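Malate dehydrogenase (Naegleria fowleri, PDB 6UM4) probably catalyses the reversible NAD-dependent oxidation of malate to oxaloacetate. Local coordinates at residues I109-L114 with K147-D152; F115-G120 with A338-M343. One frame throughout, in Å; residues are numbered along the deposited sequence.

Interaction 1. Residues I109-L114 with K147-D152; sequences IANSLL and KMELDD
Glu149 OE1 is gripped by two partners: a bridging water, which donates to it at 2.6 Å, and Arg327 of the second subunit, which forms a salt bridge to it. The same water accepts from Asn111 ND2 at 2.9 Å. The amide and the carboxylate stop short of each other, with Asn111 ND2 4.3 Å from Glu149 OE1, so the water carries the polar link between the two helices. Asn111 gets there because its CG stands anti to the backbone N (chi1 176°), which swings the amide end closer to Glu149 than the start of the side chain would suggest. The other carboxylate oxygen, OE2, is hydrogen-bonded to Ser334 of the second subunit. Glu149 is thus a buried acid with an arginine at one oxygen, a setting that would be expected to stabilise its negative charge.

Nearly a turn after Asn111, and at the residue following Glu149, the contact becomes apolar. Leu114 and Leu150 lie across each other at about a right angle, and Leu150 straddles its partner with both methyls: CD2 comes to 4.1 Å from Leu114 CB, while CD1 reaches Leu114 CD1 as well as CB. Here the backbones also draw together, the CA atoms of Leu114 and Leu150 being 7.8 Å apart against 9.5 Å for Asn111 and Glu149. Beneath the leucines lies the parallel sheet, with Leu114 resting on Val102 and Leu150 on Ile161. On the far flank of helix 140-151, Lys147 NZ bridges to the syn lone pair of Asp151 OD2. Two neighbouring helices, running alongside on one side of a parallel sheet and joined through strand 129-134, are the two helices of the first beta-alpha-beta-alpha-beta half (strands 98-102, 129-134 and 158-164) of a Rossmann NAD-binding fold.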
loop_
_atom_site.group_PDB
_atom_site.type_symbol
_atom_site.label_atom_id
_atom_site.label_comp_id
_atom_site.label_asym_id
_atom_site.label_seq_id
_atom_site.Cartn_x
_atom_site.Cartn_y
_atom_site.Cartn_z
ATOM N N ILE A 109 6.593 2.448 -7.529
ATOM C CA ILE A 109 6.981 2.420 -6.123
ATOM C C ILE A 109 6.207 3.477 -5.337
ATOM O O ILE A 109 5.674 3.205 -4.252
ATOM C CB ILE A 109 8.502 2.614 -5.981
ATOM C CG1 ILE A 109 9.268 1.348 -6.418
ATOM C CG2 ILE A 109 8.833 3.016 -4.569
ATOM C CD1 ILE A 109 10.795 1.566 -6.463
ATOM N N ALA A 110 6.134 4.701 -5.871
ATOM C CA ALA A 110 5.382 5.758 -5.187
ATOM C C ALA A 110 3.919 5.372 -4.983
ATOM O O ALA A 110 3.339 5.652 -3.926
ATOM C CB ALA A 110 5.468 7.069 -5.970
ATOM N N ASN A 111 3.312 4.727 -5.981
ATOM C CA ASN A 111 1.895 4.351 -5.878
ATOM C C ASN A 111 1.613 3.520 -4.624
ATOM O O ASN A 111 0.549 3.667 -4.009
ATOM C CB ASN A 111 1.464 3.606 -7.145
ATOM C CG ASN A 111 0.019 3.085 -7.076
ATOM O OD1 ASN A 111 -0.212 1.888 -6.853
ATOM N ND2 ASN A 111 -0.945 3.967 -7.312
ATOM N N SER A 112 2.566 2.678 -4.203
ATOM C CA SER A 112 2.410 1.946 -2.950
ATOM C C SER A 112 2.926 2.726 -1.752
ATOM O O SER A 112 2.346 2.633 -0.663
ATOM C CB SER A 112 3.105 0.579 -3.033
ATOM O OG SER A 112 2.412 -0.284 -3.924
ATOM N N LEU A 113 3.990 3.512 -1.929
ATOM C CA LEU A 113 4.613 4.202 -0.802
ATOM C C LEU A 113 3.703 5.267 -0.184
ATOM O O LEU A 113 3.596 5.382 1.046
ATOM C CB LEU A 113 5.912 4.849 -1.264
ATOM C CG LEU A 113 6.636 5.592 -0.161
ATOM C CD1 LEU A 113 7.480 4.591 0.611
ATOM C CD2 LEU A 113 7.502 6.680 -0.751
ATOM N N LEU A 114 3.108 6.117 -1.014
ATOM C CA LEU A 114 2.528 7.336 -0.463
ATOM C C LEU A 114 1.347 7.014 0.455
ATOM O O LEU A 114 1.174 7.666 1.494
ATOM C CB LEU A 114 2.125 8.271 -1.602
ATOM C CG LEU A 114 3.307 8.753 -2.461
ATOM C CD1 LEU A 114 2.780 9.572 -3.640
ATOM C CD2 LEU A 114 4.356 9.539 -1.667
ATOM N N LYS A 147 -2.498 13.066 -6.585
ATOM C CA LYS A 147 -3.079 13.832 -5.493
ATOM C C LYS A 147 -4.545 13.469 -5.307
ATOM O O LYS A 147 -5.009 13.247 -4.183
ATOM C CB LYS A 147 -2.901 15.327 -5.749
ATOM C CG LYS A 147 -3.538 16.201 -4.690
ATOM C CD LYS A 147 -3.312 17.660 -4.982
ATOM C CE LYS A 147 -3.991 18.526 -3.949
ATOM N NZ LYS A 147 -5.472 18.313 -3.929
ATOM N N MET A 148 -5.267 13.334 -6.412
ATOM C CA MET A 148 -6.675 12.962 -6.344
ATOM C C MET A 148 -6.864 11.638 -5.613
ATOM O O MET A 148 -7.723 11.524 -4.730
ATOM C CB MET A 148 -7.251 12.882 -7.751
ATOM C CG MET A 148 -7.562 14.232 -8.347
ATOM S SD MET A 148 -8.291 14.083 -9.977
ATOM C CE MET A 148 -6.912 14.511 -11.011
ATOM N N GLU A 149 -6.049 10.629 -5.944
ATOM C CA GLU A 149 -6.216 9.331 -5.295
ATOM C C GLU A 149 -5.902 9.422 -3.814
ATOM O O GLU A 149 -6.606 8.837 -2.987
ATOM C CB GLU A 149 -5.338 8.281 -5.966
ATOM C CG GLU A 149 -5.819 7.849 -7.341
ATOM C CD GLU A 149 -5.533 6.365 -7.633
ATOM O OE1 GLU A 149 -4.557 6.096 -8.374
ATOM O OE2 GLU A 149 -6.255 5.474 -7.096
ATOM N N LEU A 150 -4.858 10.166 -3.460
ATOM C CA LEU A 150 -4.510 10.327 -2.056
ATOM C C LEU A 150 -5.584 11.083 -1.286
ATOM O O LEU A 150 -5.915 10.708 -0.156
ATOM C CB LEU A 150 -3.179 11.057 -1.940
ATOM C CG LEU A 150 -1.916 10.226 -2.131
ATOM C CD1 LEU A 150 -0.706 11.157 -2.202
ATOM C CD2 LEU A 150 -1.782 9.238 -0.996
ATOM N N ASP A 151 -6.115 12.173 -1.861
ATOM C CA ASP A 151 -7.243 12.854 -1.223
ATOM C C ASP A 151 -8.394 11.894 -0.974
ATOM O O ASP A 151 -8.977 11.886 0.116
ATOM C CB ASP A 151 -7.714 14.030 -2.079
ATOM C CG ASP A 151 -6.737 15.187 -2.058
ATOM O OD1 ASP A 151 -6.031 15.338 -1.030
ATOM O OD2 ASP A 151 -6.667 15.919 -3.072
ATOM N N ASP A 152 -8.706 11.051 -1.962
ATOM C CA ASP A 152 -9.776 10.066 -1.851
ATOM C C ASP A 152 -9.482 8.985 -0.827
ATOM O O ASP A 152 -10.364 8.163 -0.557
ATOM C CB ASP A 152 -10.021 9.403 -3.206
ATOM C CG ASP A 152 -10.531 10.384 -4.227
ATOM O OD1 ASP A 152 -10.957 11.472 -3.801
ATOM O OD2 ASP A 152 -10.528 10.080 -5.435
HETATM O O HOH W 1 -3.727 3.661 -8.026
#

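Interaction 2. Residues F115-G120 with A338-M343; sequences FRIANG and AAIKHM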
loop_
_atom_site.group_PDB
_atom_site.type_symbol
_atom_site.label_atom_id
_atom_site.label_comp_id
_atom_site.label_asym_id
_atom_site.label_seq_id
_atom_site.Cartn_x
_atom_site.Cartn_y
_atom_site.Cartn_z
ATOM N N PHE A 115 0.539 5.993 0.105
ATOM C CA PHE A 115 -0.598 5.637 0.951
ATOM C C PHE A 115 -0.144 5.079 2.298
ATOM O O PHE A 115 -0.829 5.281 3.307
ATOM C CB PHE A 115 -1.532 4.625 0.243
ATOM C CG PHE A 115 -2.431 5.237 -0.811
ATOM C CD1 PHE A 115 -3.752 5.523 -0.533
ATOM C CD2 PHE A 115 -1.935 5.544 -2.075
ATOM C CE1 PHE A 115 -4.575 6.101 -1.492
ATOM C CE2 PHE A 115 -2.730 6.121 -3.029
ATOM C CZ PHE A 115 -4.063 6.406 -2.741
ATOM N N ARG A 116 1.011 4.419 2.348
ATOM C CA ARG A 116 1.552 3.901 3.597
ATOM C C ARG A 116 2.382 4.950 4.326
ATOM O O ARG A 116 2.905 4.686 5.416
ATOM C CB ARG A 116 2.382 2.625 3.334
ATOM C CG ARG A 116 1.497 1.502 2.765
ATOM C CD ARG A 116 2.279 0.243 2.439
ATOM N NE ARG A 116 2.722 -0.403 3.667
ATOM C CZ ARG A 116 3.535 -1.456 3.710
ATOM N NH1 ARG A 116 4.008 -1.977 2.589
ATOM N NH2 ARG A 116 3.876 -1.972 4.877
ATOM N N ILE A 117 2.513 6.134 3.744
ATOM C CA ILE A 117 2.862 7.320 4.514
ATOM C C ILE A 117 1.605 8.015 5.034
ATOM O O ILE A 117 1.471 8.292 6.230
ATOM C CB ILE A 117 3.714 8.274 3.654
ATOM C CG1 ILE A 117 5.057 7.635 3.296
ATOM C CG2 ILE A 117 3.986 9.586 4.391
ATOM C CD1 ILE A 117 5.776 8.449 2.246
ATOM N N ALA A 118 0.641 8.253 4.146
ATOM C CA ALA A 118 -0.543 9.018 4.530
ATOM C C ALA A 118 -1.332 8.317 5.621
ATOM O O ALA A 118 -1.999 8.980 6.421
ATOM C CB ALA A 118 -1.422 9.268 3.306
ATOM N N ASN A 119 -1.255 6.983 5.688
ATOM C CA ASN A 119 -2.029 6.250 6.682
ATOM C C ASN A 119 -1.427 6.334 8.072
ATOM O O ASN A 119 -2.048 5.846 9.024
ATOM C CB ASN A 119 -2.192 4.764 6.257
ATOM C CG ASN A 119 -0.869 3.976 6.282
ATOM O OD1 ASN A 119 0.196 4.565 6.425
ATOM N ND2 ASN A 119 -0.939 2.642 6.086
ATOM N N GLY A 120 -0.264 6.964 8.217
ATOM C CA GLY A 120 0.427 7.037 9.489
ATOM C C GLY A 120 1.378 5.885 9.788
ATOM O O GLY A 120 1.971 5.865 10.875
ATOM N N ALA A 338 9.915 -1.862 1.651
ATOM C CA ALA A 338 11.236 -1.699 2.264
ATOM C C ALA A 338 11.520 -0.242 2.613
ATOM O O ALA A 338 12.148 0.045 3.644
ATOM C CB ALA A 338 12.312 -2.237 1.323
ATOM N N ALA A 339 11.110 0.695 1.749
ATOM C CA ALA A 339 11.296 2.119 2.064
ATOM C C ALA A 339 10.493 2.517 3.297
ATOM O O ALA A 339 10.992 3.215 4.181
ATOM C CB ALA A 339 10.908 3.001 0.875
ATOM N N ILE A 340 9.238 2.088 3.378
ATOM C CA ILE A 340 8.478 2.367 4.591
ATOM C C ILE A 340 9.224 1.816 5.803
ATOM O O ILE A 340 9.451 2.527 6.788
ATOM C CB ILE A 340 7.058 1.784 4.485
ATOM C CG1 ILE A 340 6.265 2.505 3.390
ATOM C CG2 ILE A 340 6.327 1.957 5.806
ATOM C CD1 ILE A 340 5.984 3.982 3.670
ATOM N N LYS A 341 9.677 0.561 5.723
ATOM C CA LYS A 341 10.372 -0.021 6.873
ATOM C C LYS A 341 11.673 0.731 7.177
ATOM O O LYS A 341 12.001 0.981 8.347
ATOM C CB LYS A 341 10.646 -1.512 6.646
ATOM C CG LYS A 341 9.414 -2.449 6.802
ATOM C CD LYS A 341 9.814 -3.882 6.492
ATOM C CE LYS A 341 8.770 -4.904 6.940
ATOM N NZ LYS A 341 7.580 -4.983 6.036
ATOM N N HIS A 342 12.440 1.070 6.143
ATOM C CA HIS A 342 13.691 1.794 6.360
ATOM C C HIS A 342 13.443 3.115 7.088
ATOM O O HIS A 342 14.104 3.417 8.087
ATOM C CB HIS A 342 14.399 2.024 5.025
ATOM C CG HIS A 342 15.657 2.849 5.133
ATOM N ND1 HIS A 342 16.899 2.362 4.785
ATOM C CD2 HIS A 342 15.857 4.129 5.533
ATOM C CE1 HIS A 342 17.813 3.300 4.975
ATOM N NE2 HIS A 342 17.210 4.383 5.433
ATOM N N MET A 343 12.506 3.932 6.586
ATOM C CA MET A 343 12.250 5.224 7.229
ATOM C C MET A 343 11.656 5.041 8.617
ATOM O O MET A 343 12.038 5.738 9.564
ATOM C CB MET A 343 11.313 6.071 6.367
ATOM C CG MET A 343 11.931 6.509 5.083
ATOM S SD MET A 343 13.420 7.428 5.442
ATOM C CE MET A 343 12.819 8.670 6.610
#
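The peptide plane that joins Arg116 to Ile117 carries the CD1 methyl of Ile340 on one face, with CD1 lying almost directly above Arg116 C at 3.8 Å and 3.6 Å from Arg116 O. The other flat group, the Arg116 guanidinium, is held by acids instead: NH1 pairs with Asp337 and NH2 with Glu121. This is an interdomain helix pair of the lactate/malate dehydrogenase fold, in which the first helix of the Rossmann domain packs against helix 332-348 of the C-terminal domain. Since Asp337 belongs to that second helix, its salt bridge ties the domains together beside the apolar contact.

Arg116 uses its stem for packing and its head for charge. Arg116 CB sits 3.9 Å from Ile340 CG1, and the chain then bends at chi3 (70°) on its way to the acids. Lys341 NZ shares Asp337, taking the other carboxylate oxygen, so the two cations gather round one anion. Lys341 NZ also donates to Gly153 O of the second subunit, and Arg116 packs on Asn119 of that subunit, which puts this edge of the contact at the dimer interface.

The helix ends at Ala118, and Gly120, the first residue to leave helical angles, has positive phi; its N donates to Ile117 O at 3.0 Å. On the apolar side, Ile117 CG1 closes against Ile340 CD1 at 3.8 Å.

How the interactions relate
Both contacts are buried and share helix 108-118, its earlier turns in interaction 1 and its last turns in interaction 2, with centres about 12 Å apart. Interaction 1 stays within the NAD-binding domain, whereas interaction 2 crosses to the C-terminal domain and lies nearer the centre of the chain. Residues 147-152 and 338-343 lie on different sides of helix 108-118, and two side chains reach across to the other interaction: Leu113 CD1 meets Ile340 CD1 at 3.5 Å, and Phe115 CE2 lies 3.8 Å from Leu150 CD2. Their polar chemistry differs. Water and an arginine of the second subunit serve the acid of interaction 1, while interaction 2 relies chiefly on ion pairs within the chain.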